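Local coordinates for protein CurF (Lyngbya majuscula, PDB 2Q35) that probably catalyses, through its crotonase-family ECH2 domain, the decarboxylation step of polyketide chain beta-branching, at residues M97-G103 with S121-F127; L107-A112 with I141-L146. The protein carries 1 engineered substitution. All coordinates share one frame; numbering follows the deposited sequence.

Interaction 1: residues M97-G103 with S121-F127; sequences MQGHSFG and SVYATNF
The hydroxyl of Y123 donates to M97 O at 2.9 Å, from a position tilted 33° out of that carbonyl's plane, and also bonds S118 N, so two backbone groups grip it. H100 uses its ring edge: ND1 accepts from V122 N at 2.9 Å, with the amide nitrogen almost exactly in the imidazole plane. CG of H100 lies beside its own backbone N (chi1 -53°), which brings ND1 over to the neighbouring strand. Backbone pairing of the parallel strands follows, S101 N bonding V122 O and A124 N bonding S101 O, both at 3.1 Å; G103 N then closes on A124 O at 2.8 Å. G103 has a positive phi, and a side chain on it would run into N126 OD1.

On the side of the pair that carries S101 and Y123, the tyrosine ring meets M97 CE obliquely through CE1 (3.7 Å), while S101 OG sits at its edge. A phenylalanine at Y123 would probably leave M97 O without its side-chain donor and S118 N without its partner, with only packing to hold the ring. F102 and A124 point to the other side, where F102 CE2 presses on V122 CG1 at 3.4 Å.

Strands 100-102 and 122-124, with 161-162 beyond, make the small sheet of the crotonase fold; helix 104-110 packs against M97 and S101, and F117 of strand 114-118 stacks edge-to-face on Y123.

Interaction 2: residues L107-A112 with I141-L146; sequences LLGLYA and ILREKL
K145 supplies the polar part of this contact, its extended chain carrying NZ to the backbone carbonyls of L110 and A112. NZ donates to L110 O at 2.9 Å, standing 23° out of the carbonyl plane, and lies 2.7 Å from A112 O. One water links the same amine to the carbonyl between them, accepting from NZ and donating to Y111 O at 2.8 Å. The gathered carbonyl oxygens of L110, Y111 (through the water) and A112 probably favour the charged form of the amine. E149 of the third subunit packs against K145, so the lysine lies close to a subunit interface.

Within this crotonase-fold subunit, helix 104-110 links strand 100-102 to strand 114-118, and its meeting with helix 138-146 is mostly aliphatic. L110 is central: CB rests on I141 CG2, CD1 is squeezed against L142 CD1 at 3.5 Å, tighter than usual, and CD2 reaches L146 CD2 at 4.0 Å. The L110 side chain crosses those of L142 and L146 at about a right angle. L107 CD1 touches both I141 CB and L142 CD1.

The Y111 ring adds an edge contact, meeting I141 CG1 at 4.0 Å. With CG beside the backbone N (chi1 -70°), one ring face lies over L107 O, near the rim, while the hydroxyl is anchored to G136 O.

Overall arrangement
The centres of interaction 1 and interaction 2 lie 12 Å apart, and the two touch directly. T125, just past strand 122-124, puts CG2 3.6 Å from L142 CD2 and 4.1 Å from L107 CD2, so its methyl packs against both helices of interaction 2. On the other segment, M97 SD approaches G109 CA at 4.0 Å. G103 precedes helix 104-110, joining the strand pair to the helix pair through the chain itself. In crotonases the glycine-rich turn at this helix start commonly contributes to the oxyanion hole, which may hold here too. A glycerol, probably from the crystallisation liquor, lies about 4 Å from the F127 side chain and may mark a pocket there.

Interaction 1: residues M97-G103 with S121-F127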
loop_
_atom_site.group_PDB
_atom_site.type_symbol
_atom_site.label_atom_id
_atom_site.label_comp_id
_atom_site.label_asym_id
_atom_site.label_seq_id
_atom_site.Cartn_x
_atom_site.Cartn_y
_atom_site.Cartn_z
ATOM N N MET A 97 0.196 4.324 -21.571
ATOM C CA MET A 97 0.656 3.062 -22.113
ATOM C C MET A 97 -0.518 2.448 -22.902
ATOM O O MET A 97 -1.209 1.554 -22.417
ATOM C CB MET A 97 1.168 2.153 -21.008
ATOM C CG MET A 97 2.298 2.784 -20.206
ATOM S SD MET A 97 3.240 1.585 -19.211
ATOM C CE MET A 97 1.911 0.710 -18.376
ATOM N N GLN A 98 -0.693 2.954 -24.116
ATOM C CA GLN A 98 -1.830 2.538 -24.978
ATOM C C GLN A 98 -1.607 1.162 -25.599
ATOM O O GLN A 98 -2.535 0.567 -26.184
ATOM C CB GLN A 98 -2.096 3.608 -26.055
ATOM C CG GLN A 98 -1.362 3.462 -27.413
ATOM C CD GLN A 98 0.151 3.274 -27.322
ATOM O OE1 GLN A 98 0.828 3.798 -26.413
ATOM N NE2 GLN A 98 0.693 2.502 -28.257
ATOM N N GLY A 99 -0.360 0.714 -25.550
ATOM C CA GLY A 99 0.088 -0.575 -26.068
ATOM C C GLY A 99 0.849 -1.414 -25.053
ATOM O O GLY A 99 0.851 -1.121 -23.853
ATOM N N HIS A 100 1.471 -2.484 -25.537
ATOM C CA HIS A 100 2.101 -3.442 -24.656
ATOM C C HIS A 100 3.321 -2.770 -24.027
ATOM O O HIS A 100 3.923 -1.869 -24.624
ATOM C CB HIS A 100 2.621 -4.628 -25.451
ATOM C CG HIS A 100 1.598 -5.270 -26.336
ATOM N ND1 HIS A 100 0.426 -5.807 -25.851
ATOM C CD2 HIS A 100 1.605 -5.514 -27.666
ATOM C CE1 HIS A 100 -0.262 -6.333 -26.853
ATOM N NE2 HIS A 100 0.425 -6.156 -27.968
ATOM N N SER A 101 3.685 -3.257 -22.847
ATOM C CA SER A 101 4.955 -2.832 -22.210
ATOM C C SER A 101 5.646 -4.035 -21.587
ATOM O O SER A 101 5.084 -4.681 -20.688
ATOM C CB SER A 101 4.653 -1.800 -21.120
ATOM O OG SER A 101 3.879 -0.722 -21.603
ATOM N N PHE A 102 6.874 -4.325 -22.048
ATOM C CA PHE A 102 7.597 -5.514 -21.618
ATOM C C PHE A 102 8.923 -5.134 -20.960
ATOM O O PHE A 102 9.674 -4.324 -21.511
ATOM C CB PHE A 102 7.936 -6.399 -22.813
ATOM C CG PHE A 102 6.732 -6.875 -23.591
ATOM C CD1 PHE A 102 6.495 -6.386 -24.863
ATOM C CD2 PHE A 102 5.873 -7.817 -23.057
ATOM C CE1 PHE A 102 5.397 -6.811 -25.610
ATOM C CE2 PHE A 102 4.773 -8.265 -23.802
ATOM C CZ PHE A 102 4.540 -7.745 -25.082
ATOM N N GLY A 103 9.200 -5.742 -19.810
ATOM C CA GLY A 103 10.504 -5.632 -19.135
ATOM C C GLY A 103 10.836 -4.197 -18.783
ATOM O O GLY A 103 10.031 -3.513 -18.139
ATOM N N SER A 121 -4.079 -4.631 -23.936
ATOM C CA SER A 121 -2.643 -4.835 -24.134
ATOM C C SER A 121 -2.064 -5.691 -23.035
ATOM O O SER A 121 -2.712 -5.925 -22.009
ATOM C CB SER A 121 -1.946 -3.485 -24.222
ATOM O OG SER A 121 -2.491 -2.748 -25.308
ATOM N N VAL A 122 -0.826 -6.134 -23.246
ATOM C CA VAL A 122 -0.156 -7.052 -22.367
ATOM C C VAL A 122 1.008 -6.329 -21.678
ATOM O O VAL A 122 1.658 -5.499 -22.300
ATOM C CB VAL A 122 0.259 -8.320 -23.202
ATOM C CG1 VAL A 122 1.579 -8.870 -22.845
ATOM C CG2 VAL A 122 -0.881 -9.358 -23.121
ATOM N N TYR A 123 1.212 -6.653 -20.404
ATOM C CA TYR A 123 2.264 -6.026 -19.557
ATOM C C TYR A 123 3.036 -7.113 -18.818
ATOM O O TYR A 123 2.455 -8.050 -18.284
ATOM C CB TYR A 123 1.609 -5.031 -18.570
ATOM C CG TYR A 123 0.822 -3.984 -19.324
ATOM C CD1 TYR A 123 1.452 -2.880 -19.882
ATOM C CD2 TYR A 123 -0.543 -4.176 -19.589
ATOM C CE1 TYR A 123 0.751 -1.940 -20.632
ATOM C CE2 TYR A 123 -1.244 -3.256 -20.337
ATOM C CZ TYR A 123 -0.604 -2.157 -20.864
ATOM O OH TYR A 123 -1.273 -1.234 -21.628
ATOM N N ALA A 124 4.368 -6.987 -18.742
ATOM C CA ALA A 124 5.144 -8.047 -18.094
ATOM C C ALA A 124 6.458 -7.475 -17.561
ATOM O O ALA A 124 7.045 -6.620 -18.213
ATOM C CB ALA A 124 5.473 -9.161 -19.064
ATOM N N THR A 125 6.888 -7.963 -16.396
ATOM C CA THR A 125 8.288 -7.816 -15.958
ATOM C C THR A 125 8.828 -9.204 -16.285
ATOM O O THR A 125 8.710 -10.132 -15.472
ATOM C CB THR A 125 8.417 -7.551 -14.437
ATOM O OG1 THR A 125 7.601 -8.466 -13.696
ATOM C CG2 THR A 125 8.007 -6.125 -14.052
ATOM N N ASN A 126 9.345 -9.355 -17.505
ATOM C CA ASN A 126 9.626 -10.675 -18.095
ATOM C C ASN A 126 11.026 -11.238 -17.809
ATOM O O ASN A 126 11.391 -12.297 -18.300
ATOM C CB ASN A 126 9.356 -10.673 -19.604
ATOM C CG ASN A 126 10.095 -9.585 -20.315
ATOM O OD1 ASN A 126 10.970 -8.928 -19.732
ATOM N ND2 ASN A 126 9.768 -9.374 -21.595
ATOM N N PHE A 127 11.801 -10.539 -16.982
ATOM C CA PHE A 127 13.136 -11.009 -16.662
ATOM C C PHE A 127 13.156 -12.486 -16.274
ATOM O O PHE A 127 13.916 -13.274 -16.835
ATOM C CB PHE A 127 13.720 -10.145 -15.544
ATOM C CG PHE A 127 13.484 -8.669 -15.735
ATOM C CD1 PHE A 127 14.291 -7.926 -16.607
ATOM C CD2 PHE A 127 12.468 -8.017 -15.041
ATOM C CE1 PHE A 127 14.093 -6.546 -16.776
ATOM C CE2 PHE A 127 12.263 -6.650 -15.210
ATOM C CZ PHE A 127 13.087 -5.915 -16.091
#

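Interaction 2: residues L107-A112 with I141-L146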
loop_
_atom_site.group_PDB
_atom_site.type_symbol
_atom_site.label_atom_id
_atom_site.label_comp_id
_atom_site.label_asym_id
_atom_site.label_seq_id
_atom_site.Cartn_x
_atom_site.Cartn_y
_atom_site.Cartn_z
ATOM N N LEU A 107 8.885 -0.794 -16.919
ATOM C CA LEU A 107 9.509 0.109 -15.933
ATOM C C LEU A 107 9.574 1.540 -16.411
ATOM O O LEU A 107 9.340 2.458 -15.631
ATOM C CB LEU A 107 10.898 -0.386 -15.513
ATOM C CG LEU A 107 10.867 -1.425 -14.377
ATOM C CD1 LEU A 107 10.413 -0.746 -13.069
ATOM C CD2 LEU A 107 9.998 -2.652 -14.677
ATOM N N LEU A 108 9.856 1.735 -17.705
ATOM C CA LEU A 108 9.890 3.064 -18.297
ATOM C C LEU A 108 8.614 3.821 -17.997
ATOM O O LEU A 108 8.635 4.987 -17.593
ATOM C CB LEU A 108 10.047 2.960 -19.809
ATOM C CG LEU A 108 10.226 4.320 -20.508
ATOM C CD1 LEU A 108 11.609 4.910 -20.198
ATOM C CD2 LEU A 108 10.053 4.197 -22.010
ATOM N N GLY A 109 7.464 3.162 -18.208
ATOM C CA GLY A 109 6.229 3.833 -17.851
ATOM C C GLY A 109 6.058 4.031 -16.362
ATOM O O GLY A 109 5.542 5.067 -15.922
ATOM N N LEU A 110 6.443 3.040 -15.566
ATOM C CA LEU A 110 6.205 3.105 -14.130
ATOM C C LEU A 110 7.107 4.121 -13.414
ATOM O O LEU A 110 6.842 4.451 -12.247
ATOM C CB LEU A 110 6.331 1.717 -13.472
ATOM C CG LEU A 110 5.241 0.715 -13.838
ATOM C CD1 LEU A 110 5.577 -0.633 -13.200
ATOM C CD2 LEU A 110 3.895 1.189 -13.349
ATOM N N TYR A 111 8.119 4.619 -14.125
ATOM C CA TYR A 111 9.010 5.672 -13.563
ATOM C C TYR A 111 8.229 6.991 -13.577
ATOM O O TYR A 111 8.575 7.935 -12.861
ATOM C CB TYR A 111 10.298 5.861 -14.375
ATOM C CG TYR A 111 11.305 4.724 -14.312
ATOM C CD1 TYR A 111 11.515 3.990 -13.139
ATOM C CD2 TYR A 111 12.067 4.408 -15.445
ATOM C CE1 TYR A 111 12.471 2.924 -13.111
ATOM C CE2 TYR A 111 13.008 3.383 -15.430
ATOM C CZ TYR A 111 13.208 2.648 -14.265
ATOM O OH TYR A 111 14.136 1.619 -14.274
ATOM N N ALA A 112 7.148 7.050 -14.378
ATOM C CA ALA A 112 6.373 8.295 -14.500
ATOM C C ALA A 112 5.545 8.573 -13.242
ATOM O O ALA A 112 5.382 7.728 -12.360
ATOM C CB ALA A 112 5.449 8.256 -15.747
ATOM N N ILE A 141 10.295 -0.036 -7.565
ATOM C CA ILE A 141 9.255 0.705 -8.281
ATOM C C ILE A 141 7.942 -0.087 -8.332
ATOM O O ILE A 141 6.876 0.477 -8.061
ATOM C CB ILE A 141 9.754 1.136 -9.673
ATOM C CG1 ILE A 141 10.855 2.197 -9.547
ATOM C CG2 ILE A 141 8.615 1.717 -10.511
ATOM C CD1 ILE A 141 10.387 3.603 -8.992
ATOM N N LEU A 142 7.999 -1.385 -8.632
ATOM C CA LEU A 142 6.732 -2.138 -8.680
ATOM C C LEU A 142 6.020 -2.226 -7.339
ATOM O O LEU A 142 4.792 -2.109 -7.283
ATOM C CB LEU A 142 6.953 -3.538 -9.245
ATOM C CG LEU A 142 6.567 -3.592 -10.721
ATOM C CD1 LEU A 142 7.634 -2.949 -11.621
ATOM C CD2 LEU A 142 6.267 -5.040 -11.112
ATOM N N ARG A 143 6.765 -2.436 -6.261
ATOM C CA ARG A 143 6.144 -2.520 -4.944
ATOM C C ARG A 143 5.523 -1.187 -4.562
ATOM O O ARG A 143 4.420 -1.150 -4.018
ATOM C CB ARG A 143 7.127 -3.018 -3.874
ATOM C CG ARG A 143 7.549 -4.441 -4.158
ATOM C CD ARG A 143 8.014 -5.206 -2.948
ATOM N NE ARG A 143 9.422 -4.982 -2.649
ATOM C CZ ARG A 143 10.131 -5.763 -1.835
ATOM N NH1 ARG A 143 9.560 -6.813 -1.263
ATOM N NH2 ARG A 143 11.408 -5.496 -1.590
ATOM N N GLU A 144 6.216 -0.093 -4.868
ATOM C CA GLU A 144 5.689 1.232 -4.560
ATOM C C GLU A 144 4.417 1.517 -5.341
ATOM O O GLU A 144 3.447 2.009 -4.772
ATOM C CB GLU A 144 6.746 2.325 -4.793
ATOM C CG GLU A 144 6.222 3.768 -4.667
ATOM C CD GLU A 144 6.034 4.232 -3.220
ATOM O OE1 GLU A 144 6.299 3.450 -2.272
ATOM O OE2 GLU A 144 5.608 5.402 -3.036
ATOM N N LYS A 145 4.399 1.156 -6.612
ATOM C CA LYS A 145 3.347 1.648 -7.495
ATOM C C LYS A 145 2.229 0.680 -7.824
ATOM O O LYS A 145 1.082 1.116 -7.983
ATOM C CB LYS A 145 3.947 2.229 -8.754
ATOM C CG LYS A 145 5.014 3.259 -8.423
ATOM C CD LYS A 145 5.122 4.256 -9.512
ATOM C CE LYS A 145 6.203 5.268 -9.178
ATOM N NZ LYS A 145 6.158 6.327 -10.213
ATOM N N LEU A 146 2.540 -0.614 -7.916
ATOM C CA LEU A 146 1.485 -1.620 -8.168
ATOM C C LEU A 146 0.997 -2.291 -6.890
ATOM O O LEU A 146 -0.043 -2.953 -6.896
ATOM C CB LEU A 146 1.958 -2.699 -9.145
ATOM C CG LEU A 146 2.553 -2.281 -10.483
ATOM C CD1 LEU A 146 2.838 -3.512 -11.337
ATOM C CD2 LEU A 146 1.646 -1.292 -11.228
HETATM O O HOH W 1 9.205 7.224 -10.239
#